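Rio2 kinase (Chaetomium thermophilum, PDB 4GYI) probably phosphorylates serine and threonine residues as an atypical, magnesium-dependent RIO-family kinase, and acts in maturation of the pre-40S ribosomal subunit. Local coordinates at residues Y75-G80 with S151-S156; G80-L85 with Q183-I188; K125-G130 with L158-E163. All blocks are in the same frame, centred on the assembly; numbering follows the deposited sequence.

Contact 1: residues Y75-G80 with S151-S156. With EDO (1,2-ethanediol), chain D.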
loop_
_atom_site.group_PDB
_atom_site.type_symbol
_atom_site.label_atom_id
_atom_site.label_comp_id
_atom_site.label_asym_id
_atom_site.label_seq_id
_atom_site.Cartn_x
_atom_site.Cartn_y
_atom_site.Cartn_z
ATOM N N TYR A 75 26.881 -1.590 8.782
ATOM C CA TYR A 75 25.697 -0.745 8.874
ATOM C C TYR A 75 24.475 -1.453 8.297
ATOM O O TYR A 75 24.584 -2.332 7.441
ATOM C CB TYR A 75 25.924 0.576 8.132
ATOM C CG TYR A 75 27.054 1.408 8.695
ATOM C CD1 TYR A 75 26.794 2.472 9.548
ATOM C CD2 TYR A 75 28.377 1.130 8.372
ATOM C CE1 TYR A 75 27.816 3.234 10.061
ATOM C CE2 TYR A 75 29.404 1.888 8.884
ATOM C CZ TYR A 75 29.117 2.939 9.727
ATOM O OH TYR A 75 30.138 3.697 10.236
ATOM N N ARG A 76 23.301 -1.069 8.773
ATOM C CA ARG A 76 22.078 -1.523 8.140
ATOM C C ARG A 76 21.303 -0.334 7.626
ATOM O O ARG A 76 21.438 0.782 8.129
ATOM C CB ARG A 76 21.204 -2.309 9.118
ATOM C CG ARG A 76 20.714 -1.489 10.284
ATOM C CD ARG A 76 19.753 -2.279 11.160
ATOM N NE ARG A 76 19.287 -1.478 12.287
ATOM C CZ ARG A 76 18.278 -0.618 12.216
ATOM N NH1 ARG A 76 17.629 -0.453 11.071
ATOM N NH2 ARG A 76 17.927 0.080 13.282
ATOM N N LEU A 77 20.480 -0.592 6.624
ATOM C CA LEU A 77 19.534 0.386 6.136
ATOM C C LEU A 77 18.455 0.610 7.202
ATOM O O LEU A 77 18.023 -0.341 7.857
ATOM C CB LEU A 77 18.917 -0.175 4.865
ATOM C CG LEU A 77 18.150 0.706 3.900
ATOM C CD1 LEU A 77 19.066 1.774 3.343
ATOM C CD2 LEU A 77 17.607 -0.193 2.792
ATOM N N THR A 78 18.031 1.856 7.406
ATOM C CA THR A 78 16.877 2.095 8.265
ATOM C C THR A 78 15.631 2.250 7.404
ATOM O O THR A 78 15.713 2.279 6.174
ATOM C CB THR A 78 17.018 3.355 9.127
ATOM O OG1 THR A 78 17.100 4.509 8.278
ATOM C CG2 THR A 78 18.240 3.260 10.020
ATOM N N TYR A 79 14.476 2.326 8.045
ATOM C CA TYR A 79 13.240 2.569 7.324
ATOM C C TYR A 79 13.276 3.897 6.564
ATOM O O TYR A 79 12.800 3.990 5.420
ATOM C CB TYR A 79 12.060 2.534 8.293
ATOM C CG TYR A 79 11.905 1.201 9.003
ATOM C CD1 TYR A 79 11.647 0.049 8.285
ATOM C CD2 TYR A 79 12.020 1.099 10.387
ATOM C CE1 TYR A 79 11.499 -1.158 8.906
ATOM C CE2 TYR A 79 11.872 -0.123 11.026
ATOM C CZ TYR A 79 11.597 -1.250 10.273
ATOM O OH TYR A 79 11.448 -2.488 10.856
ATOM N N GLY A 80 13.855 4.917 7.195
ATOM C CA GLY A 80 13.991 6.218 6.560
ATOM C C GLY A 80 14.827 6.099 5.300
ATOM O O GLY A 80 14.512 6.699 4.271
ATOM N N SER A 151 13.163 -7.921 7.496
ATOM C CA SER A 151 11.952 -8.705 7.234
ATOM C C SER A 151 10.731 -7.807 7.053
ATOM O O SER A 151 9.946 -8.019 6.128
ATOM C CB SER A 151 11.687 -9.749 8.321
ATOM O OG SER A 151 12.785 -10.632 8.458
ATOM N N TRP A 152 10.564 -6.803 7.912
ATOM C CA TRP A 152 9.432 -5.874 7.742
ATOM C C TRP A 152 9.495 -5.113 6.422
ATOM O O TRP A 152 8.481 -4.911 5.769
ATOM C CB TRP A 152 9.315 -4.888 8.905
ATOM C CG TRP A 152 8.849 -5.522 10.187
ATOM C CD1 TRP A 152 9.516 -5.544 11.369
ATOM C CD2 TRP A 152 7.623 -6.237 10.401
ATOM N NE1 TRP A 152 8.779 -6.216 12.313
ATOM C CE2 TRP A 152 7.608 -6.645 11.747
ATOM C CE3 TRP A 152 6.537 -6.570 9.588
ATOM C CZ2 TRP A 152 6.549 -7.387 12.304
ATOM C CZ3 TRP A 152 5.478 -7.302 10.147
ATOM C CH2 TRP A 152 5.501 -7.707 11.486
ATOM N N MET A 153 10.703 -4.712 6.041
ATOM C CA MET A 153 10.941 -4.017 4.783
ATOM C C MET A 153 10.575 -4.914 3.630
ATOM O O MET A 153 9.902 -4.484 2.709
ATOM C CB MET A 153 12.411 -3.613 4.649
ATOM C CG MET A 153 12.786 -2.408 5.485
ATOM S SD MET A 153 14.563 -2.089 5.313
ATOM C CE MET A 153 14.728 -0.698 6.391
ATOM N N TYR A 154 11.011 -6.174 3.694
ATOM C CA TYR A 154 10.688 -7.155 2.662
ATOM C C TYR A 154 9.186 -7.345 2.525
ATOM O O TYR A 154 8.670 -7.417 1.415
ATOM C CB TYR A 154 11.378 -8.478 2.991
ATOM C CG TYR A 154 10.758 -9.758 2.450
ATOM C CD1 TYR A 154 11.009 -10.189 1.152
ATOM C CD2 TYR A 154 9.991 -10.576 3.272
ATOM C CE1 TYR A 154 10.481 -11.397 0.671
ATOM C CE2 TYR A 154 9.457 -11.779 2.811
ATOM C CZ TYR A 154 9.705 -12.184 1.508
ATOM O OH TYR A 154 9.168 -13.370 1.053
ATOM N N LEU A 155 8.488 -7.419 3.659
ATOM C CA LEU A 155 7.046 -7.640 3.658
ATOM C C LEU A 155 6.290 -6.439 3.091
ATOM O O LEU A 155 5.270 -6.596 2.417
ATOM C CB LEU A 155 6.574 -7.924 5.075
ATOM C CG LEU A 155 7.022 -9.301 5.587
ATOM C CD1 LEU A 155 6.896 -9.393 7.107
ATOM C CD2 LEU A 155 6.226 -10.446 4.889
ATOM N N SER A 156 6.781 -5.235 3.377
ATOM C CA SER A 156 6.127 -4.032 2.882
ATOM C C SER A 156 6.367 -3.883 1.389
ATOM O O SER A 156 5.521 -3.319 0.682
ATOM C CB SER A 156 6.583 -2.792 3.636
ATOM O OG SER A 156 5.985 -2.742 4.910
HETATM C C1 EDO D . 8.540 -1.315 7.115
HETATM O O1 EDO D . 7.160 -1.664 6.978
HETATM C C2 EDO D . 8.719 0.133 6.691
HETATM O O2 EDO D . 8.091 0.299 5.432
#

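Contact 2: residues G80-L85 with Q183-I188. With EDO (1,2-ethanediol), chain E.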
loop_
_atom_site.group_PDB
_atom_site.type_symbol
_atom_site.label_atom_id
_atom_site.label_comp_id
_atom_site.label_asym_id
_atom_site.label_seq_id
_atom_site.Cartn_x
_atom_site.Cartn_y
_atom_site.Cartn_z
ATOM N N GLY A 80 13.855 4.917 7.195
ATOM C CA GLY A 80 13.991 6.218 6.560
ATOM C C GLY A 80 14.827 6.099 5.300
ATOM O O GLY A 80 14.512 6.699 4.271
ATOM N N GLY A 81 15.893 5.305 5.378
ATOM C CA GLY A 81 16.758 5.074 4.228
ATOM C C GLY A 81 16.030 4.496 3.023
ATOM O O GLY A 81 16.219 4.963 1.892
ATOM N N LEU A 82 15.180 3.497 3.273
ATOM C CA LEU A 82 14.368 2.871 2.223
ATOM C C LEU A 82 13.373 3.863 1.606
ATOM O O LEU A 82 13.240 3.942 0.381
ATOM C CB LEU A 82 13.631 1.634 2.792
ATOM C CG LEU A 82 12.991 0.677 1.773
ATOM C CD1 LEU A 82 14.075 -0.028 0.938
ATOM C CD2 LEU A 82 12.061 -0.343 2.436
ATOM N N ASP A 83 12.661 4.601 2.467
ATOM C CA ASP A 83 11.789 5.717 2.048
ATOM C C ASP A 83 12.533 6.617 1.052
ATOM O O ASP A 83 12.068 6.854 -0.069
ATOM C CB ASP A 83 11.381 6.582 3.263
ATOM C CG ASP A 83 10.479 5.846 4.265
ATOM O OD1 ASP A 83 10.009 4.723 3.967
ATOM O OD2 ASP A 83 10.221 6.417 5.357
ATOM N N TYR A 84 13.708 7.095 1.470
ATOM C CA TYR A 84 14.510 7.996 0.634
ATOM C C TYR A 84 14.852 7.351 -0.705
ATOM O O TYR A 84 14.706 7.975 -1.750
ATOM C CB TYR A 84 15.798 8.416 1.346
ATOM C CG TYR A 84 15.677 9.669 2.187
ATOM C CD1 TYR A 84 16.636 10.678 2.110
ATOM C CD2 TYR A 84 14.616 9.842 3.065
ATOM C CE1 TYR A 84 16.543 11.818 2.893
ATOM C CE2 TYR A 84 14.510 10.983 3.843
ATOM C CZ TYR A 84 15.476 11.963 3.755
ATOM O OH TYR A 84 15.366 13.090 4.534
ATOM N N LEU A 85 15.289 6.093 -0.663
ATOM C CA LEU A 85 15.605 5.366 -1.888
ATOM C C LEU A 85 14.393 5.261 -2.803
ATOM O O LEU A 85 14.518 5.437 -4.007
ATOM C CB LEU A 85 16.144 3.972 -1.574
ATOM C CG LEU A 85 17.581 3.950 -1.071
ATOM C CD1 LEU A 85 17.936 2.578 -0.534
ATOM C CD2 LEU A 85 18.541 4.364 -2.190
ATOM N N GLN A 183 5.526 2.145 -9.104
ATOM C CA GLN A 183 5.716 1.393 -7.870
ATOM C C GLN A 183 7.201 1.237 -7.616
ATOM O O GLN A 183 7.946 0.857 -8.514
ATOM C CB GLN A 183 5.026 0.020 -7.973
ATOM C CG GLN A 183 5.078 -0.815 -6.697
ATOM C CD GLN A 183 6.358 -1.624 -6.570
ATOM O OE1 GLN A 183 6.801 -2.253 -7.526
ATOM N NE2 GLN A 183 6.966 -1.594 -5.388
ATOM N N SER A 184 7.652 1.543 -6.408
ATOM C CA SER A 184 9.048 1.276 -6.082
ATOM C C SER A 184 9.182 0.779 -4.658
ATOM O O SER A 184 8.714 1.429 -3.730
ATOM C CB SER A 184 9.912 2.515 -6.292
ATOM O OG SER A 184 11.261 2.257 -5.914
ATOM N N ARG A 185 9.809 -0.383 -4.486
ATOM C CA ARG A 185 10.007 -0.946 -3.155
ATOM C C ARG A 185 8.669 -1.065 -2.392
ATOM O O ARG A 185 7.740 -1.736 -2.854
ATOM C CB ARG A 185 11.049 -0.123 -2.386
ATOM C CG ARG A 185 12.409 -0.140 -3.048
ATOM C CD ARG A 185 13.245 1.044 -2.612
ATOM N NE ARG A 185 14.619 1.002 -3.117
ATOM C CZ ARG A 185 15.035 1.622 -4.221
ATOM N NH1 ARG A 185 14.188 2.322 -4.967
ATOM N NH2 ARG A 185 16.292 1.536 -4.579
ATOM N N HIS A 186 8.556 -0.379 -1.257
ATOM C CA HIS A 186 7.334 -0.427 -0.446
ATOM C C HIS A 186 6.321 0.683 -0.776
ATOM O O HIS A 186 5.427 0.981 0.028
ATOM C CB HIS A 186 7.677 -0.371 1.048
ATOM C CG HIS A 186 8.456 0.849 1.460
ATOM N ND1 HIS A 186 9.460 1.398 0.689
ATOM C CD2 HIS A 186 8.395 1.606 2.582
ATOM C CE1 HIS A 186 9.982 2.439 1.314
ATOM N NE2 HIS A 186 9.348 2.595 2.460
ATOM N N THR A 187 6.454 1.304 -1.941
ATOM C CA THR A 187 5.664 2.504 -2.203
ATOM C C THR A 187 4.870 2.415 -3.487
ATOM O O THR A 187 5.250 1.702 -4.414
ATOM C CB THR A 187 6.544 3.786 -2.233
ATOM O OG1 THR A 187 7.329 3.813 -3.436
ATOM C CG2 THR A 187 7.462 3.819 -1.041
ATOM N N ILE A 188 3.760 3.141 -3.544
ATOM C CA ILE A 188 3.016 3.228 -4.784
ATOM C C ILE A 188 2.677 4.671 -5.020
ATOM O O ILE A 188 2.327 5.371 -4.074
ATOM C CB ILE A 188 1.691 2.455 -4.722
ATOM C CG1 ILE A 188 1.951 0.952 -4.592
ATOM C CG2 ILE A 188 0.843 2.736 -5.979
ATOM C CD1 ILE A 188 0.676 0.131 -4.519
HETATM C C1 EDO E . 12.070 -2.546 -5.795
HETATM O O1 EDO E . 11.863 -3.701 -4.961
HETATM C C2 EDO E . 10.913 -2.381 -6.773
HETATM O O2 EDO E . 9.719 -2.977 -6.242
#

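Contact 3: residues K125-G130 with L158-E163. With ADP (adenosine-5'-diphosphate), chain B; EDO (1,2-ethanediol), chain D.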
loop_
_atom_site.group_PDB
_atom_site.type_symbol
_atom_site.label_atom_id
_atom_site.label_comp_id
_atom_site.label_asym_id
_atom_site.label_seq_id
_atom_site.Cartn_x
_atom_site.Cartn_y
_atom_site.Cartn_z
ATOM N N LYS A 125 1.676 6.209 -1.589
ATOM C CA LYS A 125 1.336 5.356 -0.451
ATOM C C LYS A 125 2.588 4.603 -0.033
ATOM O O LYS A 125 3.275 4.036 -0.875
ATOM C CB LYS A 125 0.223 4.368 -0.806
ATOM C CG LYS A 125 -0.213 3.438 0.366
ATOM C CD LYS A 125 -1.384 2.569 -0.070
ATOM C CE LYS A 125 -1.821 1.568 1.019
ATOM N NZ LYS A 125 -3.151 0.963 0.680
ATOM N N ILE A 126 2.891 4.630 1.262
ATOM C CA ILE A 126 4.063 3.954 1.796
ATOM C C ILE A 126 3.610 2.866 2.757
ATOM O O ILE A 126 2.980 3.161 3.755
ATOM C CB ILE A 126 4.960 4.951 2.563
ATOM C CG1 ILE A 126 5.354 6.118 1.629
ATOM C CG2 ILE A 126 6.209 4.240 3.102
ATOM C CD1 ILE A 126 6.209 7.204 2.307
ATOM N N HIS A 127 3.909 1.610 2.458
ATOM C CA HIS A 127 3.459 0.526 3.312
ATOM C C HIS A 127 4.324 0.391 4.558
ATOM O O HIS A 127 5.559 0.490 4.491
ATOM C CB HIS A 127 3.397 -0.792 2.541
ATOM C CG HIS A 127 2.264 -0.871 1.565
ATOM N ND1 HIS A 127 1.009 -1.326 1.917
ATOM C CD2 HIS A 127 2.191 -0.548 0.251
ATOM C CE1 HIS A 127 0.215 -1.295 0.861
ATOM N NE2 HIS A 127 0.907 -0.827 -0.164
ATOM N N ARG A 128 3.647 0.171 5.686
ATOM C CA ARG A 128 4.248 0.154 7.012
ATOM C C ARG A 128 3.898 -1.090 7.837
ATOM O O ARG A 128 3.533 -0.971 9.004
ATOM C CB ARG A 128 3.770 1.393 7.783
ATOM C CG ARG A 128 4.237 2.701 7.147
ATOM C CD ARG A 128 5.758 2.878 7.220
ATOM N NE ARG A 128 6.139 4.249 6.863
ATOM C CZ ARG A 128 7.319 4.613 6.369
ATOM N NH1 ARG A 128 8.275 3.708 6.162
ATOM N NH2 ARG A 128 7.542 5.892 6.081
ATOM N N LEU A 129 4.004 -2.273 7.242
ATOM C CA LEU A 129 3.743 -3.510 7.971
ATOM C C LEU A 129 4.690 -3.594 9.180
ATOM O O LEU A 129 5.842 -3.206 9.076
ATOM C CB LEU A 129 3.955 -4.726 7.043
ATOM C CG LEU A 129 2.800 -5.154 6.126
ATOM C CD1 LEU A 129 2.326 -4.002 5.267
ATOM C CD2 LEU A 129 3.220 -6.290 5.227
ATOM N N GLY A 130 4.202 -4.068 10.321
ATOM C CA GLY A 130 5.036 -4.202 11.507
ATOM C C GLY A 130 4.946 -3.044 12.484
ATOM O O GLY A 130 5.390 -3.147 13.639
ATOM N N LEU A 158 6.515 -6.484 -0.607
ATOM C CA LEU A 158 5.556 -7.433 -1.170
ATOM C C LEU A 158 4.160 -6.845 -1.170
ATOM O O LEU A 158 3.378 -7.081 -2.096
ATOM C CB LEU A 158 5.528 -8.746 -0.394
ATOM C CG LEU A 158 6.755 -9.653 -0.479
ATOM C CD1 LEU A 158 6.438 -10.974 0.208
ATOM C CD2 LEU A 158 7.158 -9.887 -1.905
ATOM N N ALA A 159 3.836 -6.115 -0.109
ATOM C CA ALA A 159 2.525 -5.495 -0.003
ATOM C C ALA A 159 2.319 -4.512 -1.149
ATOM O O ALA A 159 1.275 -4.520 -1.777
ATOM C CB ALA A 159 2.372 -4.785 1.346
ATOM N N ALA A 160 3.323 -3.677 -1.421
ATOM C CA ALA A 160 3.234 -2.656 -2.477
ATOM C C ALA A 160 3.163 -3.293 -3.864
ATOM O O ALA A 160 2.379 -2.870 -4.693
ATOM C CB ALA A 160 4.434 -1.676 -2.404
ATOM N N ILE A 161 3.985 -4.312 -4.101
ATOM C CA ILE A 161 3.980 -5.019 -5.367
ATOM C C ILE A 161 2.628 -5.659 -5.638
ATOM O O ILE A 161 2.076 -5.536 -6.742
ATOM C CB ILE A 161 5.079 -6.092 -5.406
ATOM C CG1 ILE A 161 6.447 -5.426 -5.528
ATOM C CG2 ILE A 161 4.872 -7.044 -6.590
ATOM C CD1 ILE A 161 7.595 -6.394 -5.431
ATOM N N LYS A 162 2.085 -6.326 -4.621
ATOM C CA LYS A 162 0.773 -6.948 -4.723
ATOM C C LYS A 162 -0.329 -5.940 -5.023
ATOM O O LYS A 162 -1.119 -6.127 -5.958
ATOM C CB LYS A 162 0.426 -7.715 -3.438
ATOM C CG LYS A 162 -0.973 -8.346 -3.478
ATOM C CD LYS A 162 -1.117 -9.506 -2.481
ATOM C CE LYS A 162 -2.585 -9.821 -2.207
ATOM N NZ LYS A 162 -2.785 -10.793 -1.099
ATOM N N GLU A 163 -0.387 -4.882 -4.223
ATOM C CA GLU A 163 -1.446 -3.880 -4.375
ATOM C C GLU A 163 -1.392 -3.227 -5.754
ATOM O O GLU A 163 -2.423 -2.948 -6.373
ATOM C CB GLU A 163 -1.389 -2.822 -3.250
ATOM C CG GLU A 163 -2.320 -1.596 -3.471
ATOM C CD GLU A 163 -2.494 -0.704 -2.225
ATOM O OE1 GLU A 163 -1.498 -0.420 -1.533
ATOM O OE2 GLU A 163 -3.635 -0.274 -1.931
HETATM P PB ADP B . -4.340 2.121 4.563
HETATM O O1B ADP B . -3.326 2.662 5.542
HETATM O O2B ADP B . -5.754 1.909 5.044
HETATM O O3B ADP B . -3.672 0.841 3.888
HETATM P PA ADP B . -5.525 3.298 2.206
HETATM O O1A ADP B . -6.782 2.673 2.747
HETATM O O2A ADP B . -5.051 2.866 0.824
HETATM O O3A ADP B . -4.333 3.124 3.279
HETATM O "O5'" ADP B . -5.710 4.883 2.294
HETATM C "C5'" ADP B . -6.003 5.491 3.560
HETATM C "C4'" ADP B . -6.795 6.779 3.341
HETATM O "O4'" ADP B . -6.084 7.660 2.454
HETATM C "C3'" ADP B . -8.157 6.580 2.677
HETATM O "O3'" ADP B . -9.209 6.277 3.601
HETATM C "C2'" ADP B . -8.392 7.898 1.972
HETATM O "O2'" ADP B . -8.775 8.903 2.919
HETATM C "C1'" ADP B . -7.000 8.302 1.558
HETATM N N9 ADP B . -6.625 7.847 0.205
HETATM C C8 ADP B . -5.855 6.779 -0.077
HETATM N N7 ADP B . -5.650 6.657 -1.415
HETATM C C5 ADP B . -6.298 7.691 -1.988
HETATM C C6 ADP B . -6.492 8.185 -3.362
HETATM N N6 ADP B . -5.935 7.530 -4.402
HETATM N N1 ADP B . -7.231 9.300 -3.534
HETATM C C2 ADP B . -7.782 9.974 -2.501
HETATM N N3 ADP B . -7.644 9.588 -1.226
HETATM C C4 ADP B . -6.933 8.472 -0.920
HETATM C C1 EDO D . 8.540 -1.315 7.115
HETATM O O1 EDO D . 7.160 -1.664 6.978
HETATM C C2 EDO D . 8.719 0.133 6.691
HETATM O O2 EDO D . 8.091 0.299 5.432
#

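Contact 1: residues Y75-G80 with S151-S156
Y79, in the first turn of helix 79-92, comes nearest to M153 on helix 149-172, their CA atoms lying 7.4 Å apart. M153 does most of the work. Its thioether chain runs fully extended beyond CG (chi2 177°, chi3 -179°), which carries the methyl CE to the backbone where strand 75-77 gives way to the helix. There CE packs tightly, 3.1 Å from the carbonyl O of T78, and also lies 3.7 Å from ring atom CD1 of Y79. Methionine suits this place because a long, unbranched, apolar chain can reach from the helix to the turn. The Y79 ring meets M153 and W152 obliquely, and its OH lies 3.7 Å from the indole atom CD1 of W152 and close to CB. L77 adds a looser touch, CD2 to M153 SD at 4.4 Å. T78, the N-cap residue, turns its CB away; its OG1 pairs with G81 N and G62 O. Beyond the contact, Y79 stacks on Y143, and the indole NE1 of W152 bonds to L144 O. An alanine in place of Y79 would probably open a gap beside M153 and W152 and deprive Y143 of its stacking partner. Between these two segments the fit is chiefly one of shape and van der Waals contact, so it is likely to tolerate small shifts better than a directed bond would.

Contact 2: residues G80-L85 with Q183-I188
The imidazole of H186 meets the carboxylate of D83 because CG of H186 lies between its own backbone N and carbonyl carbon (chi1 58°), while CG of D83 is anti to its carbonyl carbon, which sets CG so that OD1 can come near the hairpin although CB points away. The two side chains cross at about a right angle, yet carboxylate and ring are nearly coplanar. H186 NE2 donates to D83 OD1 over 2.7 Å in an almost straight bond (166°), with the acceptor in the ring plane and the donor lying nearly along the C-O axis. The other oxygen, OD2, forms a salt bridge with R128, so the aspartate serves two donors and holds the imidazole's rotation. Its charge would probably favour a proton on NE2; ND1 is buried with no partner in the model. L82 reaches tip to tip with H186, its CD2 3.7 Å from the ring centroid in a CH-pi contact, and T187 CG2 covers the opposite face. R185 and H186 are the central pair of a type II' turn, S184 to T187, that joins strands 180-184 and 187-191 as a tight beta hairpin of the kinase N-lobe sheet. S184 O closes the turn by accepting from both T187 N, at 2.9 Å, and T187 OG1. R185 holds the first central position with positive phi (54°), and its chain, extended from CG to NE, lies obliquely across L82, CD to CD1 3.8 Å. L85 CB lies over one face of the guanidinium, 3.6 Å from its plane and offset toward the rim. An arginine fits here since its aliphatic chain packs on L82 and its flat guanidinium on L85, while NE pairs with E24 of helix 14-26 and NH1 with T89.

Contact 3: residues K125-G130 with L158-E163
K125 NZ is gripped by several acceptors: it donates to E163 OE2 at 2.9 Å in a salt bridge, to ADP O2A at 2.7 Å, and to the phosphoaspartate at position 258, with weaker bonds to E163 OE1 and ADP O3B. The fully extended lysine starts with CG anti to the backbone N (chi1 -179°) and crosses the glutamate at about a right angle. NZ uses the syn lone pair of OE2, an oxygen that also accepts from F259 N. This is the lysine-glutamate pair characteristic of the protein kinase fold, joining the third strand, 121-127, to helix 149-172, the counterpart of helix C. Alongside it, H127 NE2 makes a weak, bent bond to E163 OE1 at 2.8 Å (123°), the ring and carboxylate planes being turned 55° apart. A159 CB lies over one face of that ring, 4.0 Å from its centroid, in a CH-pi contact. The ring atom CD2 comes 3.6 Å from A160 CA, so alanines suit this side of the helix: their short side chains are consistent with the close approach, 8.6 Å between the axes of strand 125-127 and helix segment 158-163. L129 CD1 extends the apolar contact to A159 CB. The shared glutamate would tie the position of helix 149-172 to the phosphates of ADP, and the alanine-histidine packing probably helps fix its distance from the strand.

Contacts 1 and 2 join the N-terminal winged-helix region to the kinase N-lobe; contact 3 lies within the N-lobe at the ADP site. Centres are 10 Å apart between contacts 1 and 2 and between 2 and 3, and 12 Å between 1 and 3. Contacts 1 and 2 share helix 79-92, contacts 1 and 3 share helix 149-172, and contacts 2 and 3 meet on neighbouring strands 187-191 and 121-127 of one antiparallel sheet. Along the chain, contact 3 is nested inside the loop closed by contact 2, whereas contact 1 crosses both. Packing, the D83-R128 salt bridge and sheet hydrogen bonds connect the three, so the N-terminal region is probably held firmly against the lobe carrying the ADP-binding lysine.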